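Local coordinates for lipoprotein (Colwellia psychrerythraea, PDB 3O0Y) that is of unknown function but is a putative lipoprotein whose family belongs to the peptidase MA clan, consistent with kinship to metallopeptidases, at residues Gln29-Leu34 against Ala91-Asp96; Ser134-Asn139 against Gln191-Ser196; Asp166-Leu171 against Thr244-Lys249; Ala314-Val319 against Gly496-Glu501; Phe378-Ser383 against Phe583-Leu588. All blocks are in the same frame, centred on the assembly; numbering follows the deposited sequence.

Interaction 1 (Gln29-Leu34 against Ala91-Asp96); sequences QQLASL and AGIKLD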
# COMPACT_ATOMS: atom_id res chain seq x y z
N GLN A 29 32.12 2.49 -6.12
CA GLN A 29 31.67 3.08 -7.38
C GLN A 29 30.91 2.09 -8.25
O GLN A 29 29.91 2.46 -8.87
CB GLN A 29 32.84 3.68 -8.17
CG GLN A 29 33.51 4.85 -7.44
CD GLN A 29 34.81 5.36 -8.11
OE1 GLN A 29 35.60 4.59 -8.72
NE2 GLN A 29 35.04 6.67 -7.96
N GLN A 30 31.32 0.83 -8.24
CA GLN A 30 30.62 -0.17 -9.03
C GLN A 30 29.18 -0.33 -8.44
O GLN A 30 28.21 -0.50 -9.20
CB GLN A 30 31.31 -1.53 -8.91
CG GLN A 30 30.63 -2.62 -9.76
CD GLN A 30 31.38 -3.94 -9.75
OE1 GLN A 30 32.35 -4.10 -9.01
NE2 GLN A 30 30.87 -4.90 -10.52
N LEU A 31 29.12 -0.39 -7.12
CA LEU A 31 27.85 -0.54 -6.38
C LEU A 31 26.94 0.66 -6.66
O LEU A 31 25.77 0.49 -6.97
CB LEU A 31 28.10 -0.73 -4.88
CG LEU A 31 28.55 -2.13 -4.44
CD1 LEU A 31 29.12 -2.06 -3.01
CD2 LEU A 31 27.40 -3.16 -4.54
N ALA A 32 27.47 1.87 -6.64
CA ALA A 32 26.62 3.03 -6.89
C ALA A 32 26.07 2.95 -8.31
O ALA A 32 24.92 3.32 -8.54
CB ALA A 32 27.40 4.33 -6.68
N SER A 33 26.86 2.52 -9.28
CA SER A 33 26.38 2.41 -10.65
C SER A 33 25.27 1.40 -10.77
O SER A 33 24.31 1.63 -11.50
CB SER A 33 27.48 2.06 -11.71
OG SER A 33 28.40 3.14 -11.77
N LEU A 34 25.43 0.29 -10.04
CA LEU A 34 24.39 -0.74 -10.05
C LEU A 34 23.06 -0.25 -9.44
O LEU A 34 21.95 -0.61 -9.92
CB LEU A 34 24.85 -2.01 -9.32
CG LEU A 34 25.89 -2.77 -10.12
CD1 LEU A 34 26.80 -3.66 -9.21
CD2 LEU A 34 25.23 -3.63 -11.31
N ALA A 91 25.27 -8.60 -4.88
CA ALA A 91 25.52 -9.50 -3.78
C ALA A 91 26.96 -10.06 -3.74
O ALA A 91 27.42 -10.47 -2.70
CB ALA A 91 24.44 -10.71 -3.78
N GLY A 92 27.60 -10.16 -4.88
CA GLY A 92 28.92 -10.78 -4.98
C GLY A 92 30.08 -9.83 -4.72
O GLY A 92 31.20 -10.28 -4.54
N ILE A 93 29.82 -8.53 -4.66
CA ILE A 93 30.90 -7.55 -4.58
C ILE A 93 31.48 -7.54 -3.16
O ILE A 93 30.76 -7.66 -2.20
CB ILE A 93 30.43 -6.17 -5.03
CG1 ILE A 93 30.32 -6.20 -6.56
CG2 ILE A 93 31.34 -5.03 -4.50
CD1 ILE A 93 29.53 -5.10 -7.08
N LYS A 94 32.82 -7.49 -3.10
CA LYS A 94 33.59 -7.36 -1.88
C LYS A 94 33.83 -5.90 -1.53
O LYS A 94 34.45 -5.18 -2.32
CB LYS A 94 34.99 -7.96 -2.14
CG LYS A 94 35.85 -8.11 -0.90
CD LYS A 94 37.28 -8.48 -1.31
CE LYS A 94 38.17 -8.86 -0.12
NZ LYS A 94 38.76 -7.64 0.48
N LEU A 95 33.32 -5.45 -0.41
CA LEU A 95 33.55 -4.07 0.03
C LEU A 95 34.89 -4.01 0.77
O LEU A 95 35.17 -4.87 1.58
CB LEU A 95 32.39 -3.58 0.91
CG LEU A 95 31.28 -2.90 0.08
CD1 LEU A 95 29.95 -2.79 0.81
CD2 LEU A 95 31.80 -1.53 -0.35
N ASP A 96 35.71 -3.01 0.50
CA ASP A 96 36.97 -2.90 1.25
C ASP A 96 36.79 -2.09 2.54
O ASP A 96 36.25 -0.99 2.47
CB ASP A 96 38.06 -2.27 0.37
CG ASP A 96 39.48 -2.41 0.99
OD1 ASP A 96 40.05 -1.37 1.39
OD2 ASP A 96 40.01 -3.55 1.06
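I93 packs its side chain against Q30, L31 and L34 in a helix-to-loop contact: the chain running off the C-terminal end of helix 73-92 lies against the first turns of helix 27-44. The site is peripheral in this largely helical protein, about 30 Å from centre of contact to centre of chain. The apolar part turns on the I93 tip. Its second torsion, near anti at 163°, places CD1 within contact of all three helix side chains. L34 reaches it tip to tip, CD1 to CD1 at 3.8 Å. L31 instead slides past I93 in the opposite direction, with L31 CD2 3.8 Å from I93 CD1. The mixed part belongs to Q30, whose CG is anti to the backbone N (chi1 -178°) and whose chain is extended beyond it. Its amide meets the same methyl by van der Waals contact, Q30 CD lying 3.4 Å and Q30 OE1 3.6 Å from I93 CD1. An alanine here would probably leave I93 CD1 without this amide cover and more open to water. Polar bonds from the loop backbone pass to neighbours: I93 O accepts from Q106 NE2 of helix 100-117, and K94 O is bonded to S27 OG. Further down the loop, L95 meets the other branch of L31: L31 CD1 lies 3.8 Å from L95 CD2 and 3.9 Å from L95 CG.

Interaction 2 (Ser134-Asn139 against Gln191-Ser196); sequences SPFIVN and QNWLPS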
# COMPACT_ATOMS: atom_id res chain seq x y z
N SER A 134 3.24 -9.81 -8.08
CA SER A 134 1.84 -9.80 -7.77
C SER A 134 1.18 -10.83 -8.71
O SER A 134 1.45 -10.81 -9.86
CB SER A 134 1.31 -8.42 -8.03
OG SER A 134 1.94 -7.48 -7.17
N PRO A 135 0.27 -11.64 -8.19
CA PRO A 135 -0.09 -12.88 -8.97
C PRO A 135 -1.08 -12.70 -10.10
O PRO A 135 -1.07 -13.53 -11.04
CB PRO A 135 -0.69 -13.78 -7.90
CG PRO A 135 -1.19 -12.88 -6.81
CD PRO A 135 -0.21 -11.74 -6.78
N PHE A 136 -1.95 -11.70 -10.03
CA PHE A 136 -3.08 -11.59 -11.00
C PHE A 136 -3.05 -10.22 -11.69
O PHE A 136 -3.37 -9.18 -11.06
CB PHE A 136 -4.38 -11.84 -10.29
CG PHE A 136 -4.42 -13.17 -9.57
CD1 PHE A 136 -4.15 -14.36 -10.23
CD2 PHE A 136 -4.66 -13.23 -8.22
CE1 PHE A 136 -4.12 -15.55 -9.54
CE2 PHE A 136 -4.63 -14.45 -7.52
CZ PHE A 136 -4.36 -15.61 -8.19
N ILE A 137 -2.59 -10.21 -12.94
CA ILE A 137 -2.36 -8.94 -13.65
C ILE A 137 -3.66 -8.16 -13.79
O ILE A 137 -3.65 -6.94 -13.77
CB ILE A 137 -1.58 -9.13 -14.96
CG1 ILE A 137 -1.10 -7.81 -15.51
CG2 ILE A 137 -2.45 -10.00 -16.00
CD1 ILE A 137 -0.04 -7.94 -16.61
N VAL A 138 -4.79 -8.88 -13.93
CA VAL A 138 -6.10 -8.27 -13.90
C VAL A 138 -6.84 -8.83 -12.67
O VAL A 138 -6.99 -10.02 -12.49
CB VAL A 138 -6.90 -8.57 -15.19
CG1 VAL A 138 -8.35 -8.00 -15.10
CG2 VAL A 138 -6.10 -8.09 -16.48
N ASN A 139 -7.25 -7.93 -11.80
CA ASN A 139 -7.91 -8.29 -10.56
C ASN A 139 -8.84 -7.13 -10.15
O ASN A 139 -9.00 -6.17 -10.88
CB ASN A 139 -6.88 -8.67 -9.48
CG ASN A 139 -6.07 -7.48 -8.97
OD1 ASN A 139 -6.63 -6.60 -8.33
ND2 ASN A 139 -4.77 -7.44 -9.25
N GLN A 191 -0.29 -21.77 -18.54
CA GLN A 191 0.39 -22.52 -17.49
C GLN A 191 -0.52 -22.87 -16.31
O GLN A 191 -0.02 -23.18 -15.23
CB GLN A 191 1.43 -21.60 -16.84
CG GLN A 191 2.65 -21.41 -17.56
CD GLN A 191 3.54 -20.38 -16.84
OE1 GLN A 191 3.96 -20.61 -15.69
NE2 GLN A 191 3.88 -19.32 -17.52
N ASN A 192 -1.83 -22.71 -16.47
CA ASN A 192 -2.81 -22.97 -15.43
C ASN A 192 -2.68 -22.05 -14.21
O ASN A 192 -3.07 -22.39 -13.12
CB ASN A 192 -2.72 -24.40 -14.94
CG ASN A 192 -3.09 -25.39 -16.04
OD1 ASN A 192 -4.12 -25.23 -16.74
ND2 ASN A 192 -2.27 -26.41 -16.20
N TRP A 193 -2.19 -20.85 -14.46
CA TRP A 193 -2.17 -19.84 -13.42
C TRP A 193 -3.23 -18.79 -13.77
O TRP A 193 -3.08 -18.01 -14.73
CB TRP A 193 -0.79 -19.21 -13.40
CG TRP A 193 -0.61 -18.23 -12.28
CD1 TRP A 193 -1.02 -16.94 -12.25
CD2 TRP A 193 -0.02 -18.51 -11.01
NE1 TRP A 193 -0.67 -16.37 -11.02
CE2 TRP A 193 -0.09 -17.34 -10.24
CE3 TRP A 193 0.56 -19.64 -10.45
CZ2 TRP A 193 0.45 -17.27 -8.97
CZ3 TRP A 193 1.07 -19.58 -9.19
CH2 TRP A 193 0.98 -18.42 -8.43
N LEU A 194 -4.31 -18.78 -13.00
CA LEU A 194 -5.35 -17.77 -13.19
C LEU A 194 -6.16 -17.51 -11.96
O LEU A 194 -6.15 -18.27 -11.06
CB LEU A 194 -6.27 -18.08 -14.37
CG LEU A 194 -6.85 -19.45 -14.68
CD1 LEU A 194 -6.83 -20.38 -13.53
CD2 LEU A 194 -8.24 -19.21 -15.35
N PRO A 195 -6.88 -16.39 -11.95
CA PRO A 195 -7.51 -16.02 -10.68
C PRO A 195 -8.65 -16.98 -10.35
O PRO A 195 -9.22 -17.63 -11.25
CB PRO A 195 -8.00 -14.60 -10.96
CG PRO A 195 -7.21 -14.15 -12.17
CD PRO A 195 -7.13 -15.38 -12.99
N SER A 196 -9.05 -17.02 -9.08
CA SER A 196 -10.31 -17.58 -8.70
C SER A 196 -11.45 -16.89 -9.42
O SER A 196 -11.33 -15.75 -9.92
CB SER A 196 -10.56 -17.54 -7.22
OG SER A 196 -10.88 -16.19 -6.85
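W193 NE1 donates to P135 O across 2.9 Å, the one hydrogen bond between segments 134-139 and 191-196, whose touching residues are all buried. W193 CG is anti to the backbone N, which starts the indole toward P135. The bond is moderately straight at 156°; the oxygen lies at the indole edge near the ring plane, while the donor is tilted 28° from the carbonyl plane. P135 CB adds an apolar touch at 3.8 Å from W193 CZ2. Packing is tightest at F136, whose ring is layered between two prolines: P135 CB sits over the centre of one face, and P195 CA over the opposite face, displaced toward the rim. The latter is a CH-pi contact, with CA 4.0 Å from the ring centroid and 25° off its normal. Beside it, P195 CG comes within 3.6 Å of F136 CD1. The contact thins at both ends. At V138 just its O approaches P195 CG, at 4.1 Å. Toward solvent, the chain leads back to the exposed N192, the C-prime residue of the Schellman motif that ends helix 174-190. Inside, N139 ND2 donates to F136 O and Q281 NE2 bonds L194 O, which implies that these irregular loops are buried with several polar backbone atoms satisfied.

Interaction 3 (Asp166-Leu171 against Thr244-Lys249); sequences DYIVRL and TQVIAK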
# COMPACT_ATOMS: atom_id res chain seq x y z
N ASP A 166 1.04 15.63 -22.86
CA ASP A 166 1.50 14.34 -22.28
C ASP A 166 0.37 13.37 -21.81
O ASP A 166 0.45 12.12 -21.96
CB ASP A 166 2.40 14.57 -21.09
CG ASP A 166 3.75 15.22 -21.43
OD1 ASP A 166 4.16 15.22 -22.60
OD2 ASP A 166 4.38 15.80 -20.50
N TYR A 167 -0.70 13.97 -21.29
CA TYR A 167 -1.89 13.21 -20.86
C TYR A 167 -2.58 12.58 -22.06
O TYR A 167 -2.92 11.40 -22.04
CB TYR A 167 -2.80 14.20 -20.10
CG TYR A 167 -4.00 13.69 -19.38
CD1 TYR A 167 -3.90 13.18 -18.10
CD2 TYR A 167 -5.27 13.71 -19.98
CE1 TYR A 167 -5.07 12.82 -17.36
CE2 TYR A 167 -6.42 13.38 -19.25
CZ TYR A 167 -6.30 12.88 -17.97
OH TYR A 167 -7.42 12.52 -17.26
N ILE A 168 -2.70 13.35 -23.15
CA ILE A 168 -3.32 12.87 -24.37
C ILE A 168 -2.54 11.72 -24.99
O ILE A 168 -3.12 10.71 -25.44
CB ILE A 168 -3.55 14.07 -25.35
CG1 ILE A 168 -4.68 14.92 -24.79
CG2 ILE A 168 -3.88 13.58 -26.78
CD1 ILE A 168 -4.66 16.37 -25.34
N VAL A 169 -1.24 11.91 -25.05
CA VAL A 169 -0.33 10.93 -25.63
C VAL A 169 -0.39 9.61 -24.82
O VAL A 169 -0.36 8.51 -25.39
CB VAL A 169 1.06 11.51 -25.71
CG1 VAL A 169 2.08 10.43 -25.99
CG2 VAL A 169 1.05 12.63 -26.82
N ARG A 170 -0.47 9.74 -23.50
CA ARG A 170 -0.62 8.54 -22.66
C ARG A 170 -1.92 7.80 -22.94
O ARG A 170 -1.92 6.56 -23.14
CB ARG A 170 -0.49 8.94 -21.17
CG ARG A 170 0.99 9.02 -20.80
CD ARG A 170 1.20 9.15 -19.29
NE ARG A 170 2.55 8.74 -18.87
CZ ARG A 170 3.11 9.12 -17.73
NH1 ARG A 170 2.45 9.85 -16.84
NH2 ARG A 170 4.32 8.67 -17.44
N LEU A 171 -3.03 8.55 -23.00
CA LEU A 171 -4.34 7.92 -23.32
C LEU A 171 -4.34 7.18 -24.65
O LEU A 171 -4.95 6.11 -24.76
CB LEU A 171 -5.47 8.97 -23.28
CG LEU A 171 -5.77 9.66 -21.95
CD1 LEU A 171 -6.77 10.79 -22.20
CD2 LEU A 171 -6.26 8.75 -20.86
N THR A 244 -11.57 18.32 -26.24
CA THR A 244 -12.03 17.50 -27.36
C THR A 244 -11.08 16.38 -27.71
O THR A 244 -11.52 15.25 -28.04
CB THR A 244 -12.32 18.39 -28.61
OG1 THR A 244 -13.26 19.37 -28.21
CG2 THR A 244 -12.84 17.52 -29.79
N GLN A 245 -9.79 16.69 -27.69
CA GLN A 245 -8.75 15.70 -27.95
C GLN A 245 -8.74 14.58 -26.89
O GLN A 245 -8.61 13.39 -27.22
CB GLN A 245 -7.39 16.37 -28.02
CG GLN A 245 -7.17 17.15 -29.31
CD GLN A 245 -5.84 17.84 -29.29
OE1 GLN A 245 -4.79 17.19 -29.29
NE2 GLN A 245 -5.86 19.18 -29.32
N VAL A 246 -8.99 14.94 -25.65
CA VAL A 246 -9.07 13.99 -24.56
C VAL A 246 -10.28 13.11 -24.74
O VAL A 246 -10.15 11.91 -24.69
CB VAL A 246 -9.10 14.65 -23.16
CG1 VAL A 246 -9.47 13.57 -22.05
CG2 VAL A 246 -7.68 15.28 -22.88
N ILE A 247 -11.43 13.72 -25.06
CA ILE A 247 -12.64 12.95 -25.32
C ILE A 247 -12.45 11.97 -26.46
O ILE A 247 -12.94 10.84 -26.38
CB ILE A 247 -13.86 13.87 -25.65
CG1 ILE A 247 -14.22 14.69 -24.41
CG2 ILE A 247 -15.03 12.99 -26.19
CD1 ILE A 247 -15.17 15.92 -24.68
N ALA A 248 -11.78 12.41 -27.52
CA ALA A 248 -11.48 11.54 -28.64
C ALA A 248 -10.63 10.32 -28.24
O ALA A 248 -10.94 9.19 -28.63
CB ALA A 248 -10.80 12.30 -29.76
N LYS A 249 -9.57 10.53 -27.47
CA LYS A 249 -8.79 9.35 -27.03
C LYS A 249 -9.60 8.42 -26.16
O LYS A 249 -9.44 7.19 -26.23
CB LYS A 249 -7.52 9.76 -26.30
CG LYS A 249 -6.53 10.59 -27.09
CD LYS A 249 -6.04 9.88 -28.29
CE LYS A 249 -4.94 10.70 -28.99
NZ LYS A 249 -4.54 10.06 -30.26
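I168 and V246 cross obliquely at the heart of a helix pair, helix 161-172 beside helix 236-268. The two local axes run almost parallel, 14° apart with a closest approach of 9.4 Å, as in side-by-side packing within a helical bundle. I168 CG1 comes within 3.6 Å of V246 CG2. The same isoleucine is crossed at about a right angle by two longer chains. Its CD1 rests 3.8 Å from Q245 CB, while its CG2 meets K249 CE at 3.8 Å. K249 is bent at its second torsion (-61°), which places CD; its aliphatic chain bends past I168, with K249 CG also 3.8 Å from I168 O. Thus lysine methylenes, rather than the ammonium, serve the contact here. One turn on, the helices are close enough for L171 CB and K249 CB to meet at 3.7 Å. Y167 stands at about a right angle to V246 and offers it the ring edge; its hydroxyl is bonded to F220 O, and its ring also meets F224, so helix 219-228 covers this side. V246 divides its methyls between neighbours: CG2 goes to I168, while CG1 lies 3.9 Å from L171 CD1.

Interaction 4 (Ala314-Val319 against Gly496-Glu501); sequences ARISGV and GRLQAE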
# COMPACT_ATOMS: atom_id res chain seq x y z
N ALA A 314 -6.72 -13.77 20.84
CA ALA A 314 -7.18 -14.10 22.18
C ALA A 314 -6.73 -13.00 23.11
O ALA A 314 -7.50 -12.53 23.98
CB ALA A 314 -6.64 -15.45 22.65
N ARG A 315 -5.48 -12.54 22.95
CA ARG A 315 -4.91 -11.59 23.90
C ARG A 315 -5.64 -10.24 23.82
O ARG A 315 -6.10 -9.69 24.81
CB ARG A 315 -3.44 -11.36 23.61
CG ARG A 315 -2.77 -10.35 24.53
CD ARG A 315 -1.35 -10.03 24.13
NE ARG A 315 -1.23 -9.31 22.85
CZ ARG A 315 -1.47 -8.02 22.62
NH1 ARG A 315 -1.82 -7.18 23.59
NH2 ARG A 315 -1.24 -7.56 21.40
N ILE A 316 -5.78 -9.76 22.59
CA ILE A 316 -6.34 -8.39 22.37
C ILE A 316 -7.83 -8.38 22.75
O ILE A 316 -8.33 -7.42 23.39
CB ILE A 316 -6.13 -7.94 20.93
CG1 ILE A 316 -4.63 -7.82 20.60
CG2 ILE A 316 -6.79 -6.52 20.70
CD1 ILE A 316 -4.42 -7.77 19.06
N SER A 317 -8.55 -9.41 22.34
CA SER A 317 -9.97 -9.60 22.71
C SER A 317 -10.15 -9.53 24.21
O SER A 317 -11.09 -8.85 24.77
CB SER A 317 -10.47 -10.98 22.22
OG SER A 317 -10.68 -10.74 20.87
N GLY A 318 -9.26 -10.23 24.92
CA GLY A 318 -9.31 -10.26 26.38
C GLY A 318 -9.10 -8.91 27.02
O GLY A 318 -9.81 -8.52 27.95
N VAL A 319 -8.22 -8.13 26.43
CA VAL A 319 -8.02 -6.76 26.88
C VAL A 319 -9.27 -5.91 26.64
O VAL A 319 -9.70 -5.14 27.51
CB VAL A 319 -6.75 -6.09 26.21
CG1 VAL A 319 -6.67 -4.63 26.59
CG2 VAL A 319 -5.47 -6.86 26.62
N GLY A 496 -11.43 1.58 19.97
CA GLY A 496 -11.24 1.66 18.54
C GLY A 496 -9.78 1.31 18.10
O GLY A 496 -9.59 0.60 17.10
N ARG A 497 -8.80 1.80 18.85
CA ARG A 497 -7.44 1.42 18.62
C ARG A 497 -7.23 -0.07 18.76
O ARG A 497 -6.64 -0.69 17.87
CB ARG A 497 -6.48 2.10 19.58
CG ARG A 497 -5.07 1.63 19.54
CD ARG A 497 -4.29 2.33 20.68
NE ARG A 497 -4.65 1.82 21.99
CZ ARG A 497 -4.02 0.86 22.67
NH1 ARG A 497 -3.02 0.22 22.18
NH2 ARG A 497 -4.30 0.62 23.94
N LEU A 498 -7.79 -0.63 19.84
CA LEU A 498 -7.60 -2.07 20.08
C LEU A 498 -8.37 -2.88 19.03
O LEU A 498 -7.86 -3.92 18.59
CB LEU A 498 -8.02 -2.44 21.50
CG LEU A 498 -7.07 -1.87 22.57
CD1 LEU A 498 -7.81 -1.93 23.94
CD2 LEU A 498 -5.81 -2.69 22.58
N GLN A 499 -9.55 -2.41 18.57
CA GLN A 499 -10.27 -3.06 17.50
C GLN A 499 -9.46 -3.12 16.21
O GLN A 499 -9.46 -4.15 15.53
CB GLN A 499 -11.55 -2.36 17.19
CG GLN A 499 -12.41 -3.04 16.18
CD GLN A 499 -13.71 -2.25 15.93
OE1 GLN A 499 -13.69 -1.00 15.91
NE2 GLN A 499 -14.81 -2.98 15.66
N ALA A 500 -8.78 -2.05 15.92
CA ALA A 500 -7.90 -1.96 14.69
C ALA A 500 -6.71 -2.93 14.86
O ALA A 500 -6.30 -3.57 13.92
CB ALA A 500 -7.46 -0.53 14.48
N GLU A 501 -6.18 -3.08 16.08
CA GLU A 501 -5.07 -4.02 16.34
C GLU A 501 -5.54 -5.47 16.17
O GLU A 501 -4.88 -6.31 15.52
CB GLU A 501 -4.48 -3.78 17.70
CG GLU A 501 -3.17 -4.56 17.88
CD GLU A 501 -2.64 -4.57 19.29
OE1 GLU A 501 -3.07 -3.73 20.14
OE2 GLU A 501 -1.66 -5.35 19.52
O HOH W 1 -2.34 -4.46 22.64
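R315 NH2 and E501 OE2 form a salt bridge at 2.9 Å between helices 302-326 and 491-515, whose local axes run nearly antiparallel. The arginine bends at its third torsion (chi3 67°), which places NE. The N-H...O angle of 139° shows a bent bond; E501 OE2 lies near the guanidinium plane, yet is itself met from above the carboxylate plane, 41° out of it. A water completes the link on the other pair of atoms, accepting from R315 NH1 at 2.9 Å and donating to E501 OE1 at 2.7 Å. Beneath the charges is apolar packing. I316 CD1 touches E501 CG at 3.6 Å, and I316 CG1 lies under one face of the R315 guanidinium, toward its rim. I316 CG2 sits 3.5 Å from L498 O. The side chains of V319 and L498 cross at about a right angle, V319 CG1 lying 4.0 Å from L498 CD1. Farther out, K557 of helix 555-574 forms a salt bridge to E501 OE2, and E312 forms one to R315 NH2. A glutamine in place of E501 would probably deprive K557 of this counter-charge and weaken the hold on R315. The alternation of E312, R315, E501 and K557 is consistent with a balanced chain of charges, which would probably favour an ionised E501.

Interaction 5 (Phe378-Ser383 against Phe583-Leu588); sequences FRTTPS and FHDVVL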
# COMPACT_ATOMS: atom_id res chain seq x y z
N PHE A 378 9.81 12.03 19.07
CA PHE A 378 9.97 12.06 17.62
C PHE A 378 10.64 13.41 17.30
O PHE A 378 9.98 14.39 16.91
CB PHE A 378 8.65 11.91 16.95
CG PHE A 378 8.08 10.52 17.01
CD1 PHE A 378 8.59 9.49 16.21
CD2 PHE A 378 7.06 10.19 17.94
CE1 PHE A 378 8.03 8.23 16.29
CE2 PHE A 378 6.46 8.91 17.90
CZ PHE A 378 6.94 7.97 17.13
N ARG A 379 11.93 13.44 17.52
CA ARG A 379 12.62 14.69 17.64
C ARG A 379 13.11 15.23 16.25
O ARG A 379 13.59 16.39 16.17
CB ARG A 379 13.79 14.55 18.58
CG ARG A 379 13.44 14.18 20.00
CD ARG A 379 14.74 13.94 20.75
NE ARG A 379 15.53 12.89 20.08
CZ ARG A 379 16.70 12.40 20.49
NH1 ARG A 379 17.30 12.84 21.62
NH2 ARG A 379 17.26 11.44 19.79
N THR A 380 13.01 14.43 15.21
CA THR A 380 13.38 14.83 13.84
C THR A 380 12.08 14.98 13.02
O THR A 380 11.35 14.03 12.76
CB THR A 380 14.29 13.79 13.20
OG1 THR A 380 15.49 13.69 13.98
CG2 THR A 380 14.67 14.27 11.81
N THR A 381 11.78 16.20 12.61
CA THR A 381 10.58 16.52 11.82
C THR A 381 10.88 16.40 10.35
O THR A 381 11.85 17.01 9.86
CB THR A 381 10.06 17.94 12.11
OG1 THR A 381 9.77 18.03 13.51
CG2 THR A 381 8.82 18.25 11.29
N PRO A 382 10.07 15.65 9.64
CA PRO A 382 10.34 15.51 8.21
C PRO A 382 10.00 16.80 7.46
O PRO A 382 9.26 17.63 7.98
CB PRO A 382 9.40 14.42 7.77
CG PRO A 382 8.35 14.36 8.81
CD PRO A 382 8.94 14.80 10.08
N SER A 383 10.56 16.99 6.26
CA SER A 383 10.41 18.24 5.52
C SER A 383 9.09 18.35 4.69
O SER A 383 8.95 19.30 3.89
CB SER A 383 11.56 18.41 4.54
OG SER A 383 11.46 17.44 3.50
N PHE A 583 15.48 5.40 20.20
CA PHE A 583 14.99 4.20 19.55
C PHE A 583 14.24 4.56 18.28
O PHE A 583 14.41 3.94 17.27
CB PHE A 583 14.08 3.41 20.50
CG PHE A 583 13.42 2.21 19.89
CD1 PHE A 583 14.18 1.07 19.71
CD2 PHE A 583 12.08 2.16 19.57
CE1 PHE A 583 13.65 -0.07 19.07
CE2 PHE A 583 11.53 1.03 18.96
CZ PHE A 583 12.33 -0.12 18.74
N HIS A 584 13.37 5.55 18.37
CA HIS A 584 12.65 6.01 17.18
C HIS A 584 13.58 6.52 16.07
O HIS A 584 13.31 6.32 14.91
CB HIS A 584 11.58 7.05 17.55
CG HIS A 584 10.40 6.47 18.28
ND1 HIS A 584 9.62 7.18 19.16
CD2 HIS A 584 9.97 5.18 18.36
CE1 HIS A 584 8.69 6.38 19.66
NE2 HIS A 584 8.89 5.15 19.20
N ASP A 585 14.65 7.17 16.42
CA ASP A 585 15.58 7.67 15.43
C ASP A 585 16.27 6.47 14.74
O ASP A 585 16.40 6.46 13.50
CB ASP A 585 16.63 8.54 16.02
CG ASP A 585 16.12 9.94 16.42
OD1 ASP A 585 15.04 10.41 16.00
OD2 ASP A 585 16.93 10.60 17.11
N VAL A 586 16.63 5.43 15.50
CA VAL A 586 17.23 4.24 14.86
C VAL A 586 16.24 3.56 13.95
O VAL A 586 16.61 3.09 12.83
CB VAL A 586 17.72 3.20 15.96
CG1 VAL A 586 18.26 1.89 15.26
CG2 VAL A 586 18.74 3.83 16.85
N VAL A 587 14.97 3.49 14.34
CA VAL A 587 14.00 2.79 13.52
C VAL A 587 13.66 3.57 12.21
O VAL A 587 13.51 3.01 11.15
CB VAL A 587 12.72 2.48 14.31
CG1 VAL A 587 11.59 1.87 13.41
CG2 VAL A 587 13.07 1.52 15.44
N LEU A 588 13.51 4.87 12.35
CA LEU A 588 12.98 5.68 11.24
C LEU A 588 14.04 6.28 10.33
O LEU A 588 13.79 6.51 9.14
CB LEU A 588 12.13 6.82 11.84
CG LEU A 588 10.80 6.42 12.51
CD1 LEU A 588 10.15 7.61 13.18
CD2 LEU A 588 9.89 5.84 11.44
O HOH W 2 13.51 11.12 18.09
O HOH W 3 15.88 13.08 16.43
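F378 lays its ring on the imidazole of H584 in an offset stack, with centroids 4.2 Å apart and planes only 5° from parallel. H584 ND1 sits over the phenyl face, displaced toward the rim and 3.4 Å from F378 CE1. The imidazole is held at both nitrogens, ND1 bonded to V377 O and NE2 to Y476 OH, which fixes its rotation under the stack. At the edge of the F378 ring, near its plane, L588 CD1 approaches CE1 to 3.8 Å, while W446 and W473 crowd the same phenyl from helices 444-452 and 467-483. The next residue, R379, turns to charge. Its chain bends at the third torsion, which places NE. Its NH2 lies 2.8 Å from D585 OD2 in a salt bridge with an N-H...O angle of 148°. The donor stands above the carboxylate, 40° out of its plane. This is a loop-on-helix contact: the irregular chain leading from helix 353-373 to edge strand 387-390 of the small mixed sheet lies against helix 580-588. A water ties the loop backbone to the same aspartate, accepting from R379 N at 2.9 Å and lying 2.7 Å from D585 OD1, to which it can donate. T380 follows, pointing its CB at the helix; a second water sits between T380 OG1 (2.6 Å) and D585 OD2 (2.8 Å).

How the interactions relate
Interactions 2, 3 and 4 are buried, interaction 5 partly so, and interaction 1 lies at the surface. No two share a helix or touch; the nearest approach is between interactions 4 and 5, about 13 Å between nearest atoms. Interactions 3 and 4 both pair helices, but the former is nearly parallel and meets through apolar groups, including lysine methylenes, whereas the latter is antiparallel and topped by charge. They lie on opposite sides of the chain's centre, as do interactions 2 and 5. Aromatic faces carry packing in 2 and 5, whereas the loop of 1 meets its helix through aliphatic groups and an amide; salt bridges with bridging water appear in 4 and 5. Segments alternate along the chain in 2 with 3, and in 4 with 5.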